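Mandelate racemase / muconate lactonizing enzyme, C-terminal domain protein (Pseudovibrio sp. JE062, PDB 4JHM) belongs to the enolase superfamily, pairing an alpha+beta N-terminal capping domain with a TIM-barrel-like C-terminal domain. Local coordinates at residues 71-76 against 105-110. Residues are numbered along the deposited sequence; the frame is centred on the assembly and turned at random.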
loop_
_atom_site.group_PDB
_atom_site.type_symbol
_atom_site.label_atom_id
_atom_site.label_comp_id
_atom_site.label_asym_id
_atom_site.label_seq_id
_atom_site.Cartn_x
_atom_site.Cartn_y
_atom_site.Cartn_z
ATOM N N ARG A 71 -20.924 34.565 23.668
ATOM C CA ARG A 71 -21.981 34.871 24.626
ATOM C C ARG A 71 -22.620 33.609 25.197
ATOM O O ARG A 71 -22.940 33.552 26.379
ATOM C CB ARG A 71 -23.069 35.721 23.968
ATOM C CG ARG A 71 -24.263 35.994 24.872
ATOM C CD ARG A 71 -25.260 36.932 24.210
ATOM N NE ARG A 71 -26.039 37.682 25.190
ATOM C CZ ARG A 71 -27.253 37.342 25.608
ATOM N NH1 ARG A 71 -27.849 36.258 25.129
ATOM N NH2 ARG A 71 -27.876 38.097 26.506
ATOM N N THR A 72 -22.813 32.606 24.346
ATOM C CA THR A 72 -23.520 31.396 24.738
ATOM C C THR A 72 -22.606 30.430 25.489
ATOM O O THR A 72 -23.075 29.512 26.159
ATOM C CB THR A 72 -24.130 30.690 23.509
ATOM O OG1 THR A 72 -23.091 30.226 22.639
ATOM C CG2 THR A 72 -25.028 31.644 22.744
ATOM N N ILE A 73 -21.301 30.653 25.382
ATOM C CA ILE A 73 -20.311 29.757 25.969
ATOM C C ILE A 73 -19.919 30.162 27.387
ATOM O O ILE A 73 -19.869 29.324 28.290
ATOM C CB ILE A 73 -19.027 29.741 25.124
ATOM C CG1 ILE A 73 -19.274 29.045 23.786
ATOM C CG2 ILE A 73 -17.906 29.043 25.875
ATOM C CD1 ILE A 73 -18.113 29.165 22.822
ATOM N N VAL A 74 -19.660 31.453 27.572
ATOM C CA VAL A 74 -18.947 31.949 28.752
ATOM C C VAL A 74 -19.727 32.023 30.072
ATOM O O VAL A 74 -19.110 32.099 31.133
ATOM C CB VAL A 74 -18.331 33.341 28.486
ATOM C CG1 VAL A 74 -17.336 33.271 27.338
ATOM C CG2 VAL A 74 -19.413 34.370 28.204
ATOM N N PRO A 75 -21.069 32.010 30.029
ATOM C CA PRO A 75 -21.762 32.075 31.319
ATOM C C PRO A 75 -21.349 30.948 32.269
ATOM O O PRO A 75 -21.338 31.138 33.487
ATOM C CB PRO A 75 -23.239 31.940 30.934
ATOM C CG PRO A 75 -23.312 32.414 29.527
ATOM C CD PRO A 75 -22.012 31.989 28.900
ATOM N N GLY A 76 -21.003 29.793 31.709
ATOM C CA GLY A 76 -20.606 28.630 32.496
ATOM C C GLY A 76 -19.195 28.715 33.054
ATOM O O GLY A 76 -18.804 27.890 33.882
ATOM N N SER A 105 -11.016 29.696 21.190
ATOM C CA SER A 105 -9.574 29.894 21.322
ATOM C C SER A 105 -9.195 31.014 22.291
ATOM O O SER A 105 -8.260 30.864 23.072
ATOM C CB SER A 105 -8.940 30.150 19.952
ATOM O OG SER A 105 -8.991 28.982 19.144
ATOM N N PRO A 106 -9.917 32.144 22.253
ATOM C CA PRO A 106 -9.561 33.249 23.150
ATOM C C PRO A 106 -9.741 32.926 24.639
ATOM O O PRO A 106 -9.012 33.454 25.477
ATOM C CB PRO A 106 -10.518 34.372 22.732
ATOM C CG PRO A 106 -11.034 33.987 21.386
ATOM C CD PRO A 106 -11.041 32.490 21.369
ATOM N N ILE A 107 -10.705 32.071 24.964
ATOM C CA ILE A 107 -10.961 31.726 26.358
ATOM C C ILE A 107 -9.818 30.872 26.892
ATOM O O ILE A 107 -9.296 31.133 27.970
ATOM C CB ILE A 107 -12.294 30.969 26.533
ATOM C CG1 ILE A 107 -13.452 31.776 25.936
ATOM C CG2 ILE A 107 -12.555 30.685 28.006
ATOM C CD1 ILE A 107 -14.693 30.956 25.655
ATOM N N ASP A 108 -9.426 29.850 26.140
ATOM C CA ASP A 108 -8.293 29.020 26.538
ATOM C C ASP A 108 -7.054 29.893 26.691
ATOM O O ASP A 108 -6.321 29.792 27.676
ATOM C CB ASP A 108 -8.038 27.920 25.504
ATOM C CG ASP A 108 -6.708 27.210 25.716
ATOM O OD1 ASP A 108 -5.664 27.765 25.308
ATOM O OD2 ASP A 108 -6.710 26.092 26.280
ATOM N N ILE A 109 -6.839 30.762 25.712
ATOM C CA ILE A 109 -5.671 31.626 25.688
ATOM C C ILE A 109 -5.638 32.527 26.917
ATOM O O ILE A 109 -4.592 32.704 27.543
ATOM C CB ILE A 109 -5.651 32.479 24.406
ATOM C CG1 ILE A 109 -5.328 31.597 23.198
ATOM C CG2 ILE A 109 -4.624 33.596 24.521
ATOM C CD1 ILE A 109 -5.696 32.213 21.868
ATOM N N ALA A 110 -6.795 33.081 27.261
ATOM C CA ALA A 110 -6.910 33.977 28.404
ATOM C C ALA A 110 -6.568 33.272 29.718
ATOM O O ALA A 110 -6.142 33.911 30.681
ATOM C CB ALA A 110 -8.312 34.560 28.468
#
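The delta-methyl of Ile107 reaches out from helix 100-119 and meets two methyl groups of the opposing segment, 71-76: CG2 of Ile73 lies 3.7 Å from Ile107 CD1, and Val74 CG1 lies 3.9 Å from the same Ile107 CD1. Between 71-76 and 105-110 every contact runs through this one methyl, an example of how a single side chain can bridge two backbones that stay well apart. The distance between Val74 CA and Ile107 CA is 8.3 Å, and only 93 Å² of surface is buried in all.

Side-chain torsions explain the reach. In Ile107 the second torsion is extended (chi2 161°), which carries CD1 away from its own helix. Ile73 turns its branch methyl CG2, not its longer arm, to the partner; that methyl stands opposite the backbone N across the first torsion. From Val74 comes CG1, while its CA–CB bond runs across the interface rather than into it. Such a meeting is purely apolar, made by buried methyl groups without any polar link between the segments.

Beyond this first shell, Ile107 also packs on Leu77, Ile73 on Thr97, and Val74 on Phe375 of strand 369-376. On the same helix as Ile107, Pro106, just before it, rests on Val40 of strand 34-44, and Ala110, about one turn after it, on Leu42, while Asp108 OD2 is hydrogen-bonded to Asn89 ND2 and to Thr280 OG1. Thr72 O accepts a hydrogen bond from Asn60 ND2 of a neighbouring subunit. The end of the 65-73 region and the 3-10 segment 74-76 lie against helix 100-119 in an apolar helix-to-helix contact beside the antiparallel sheet, as in the alpha+beta N-terminal capping domain of enolase-superfamily proteins.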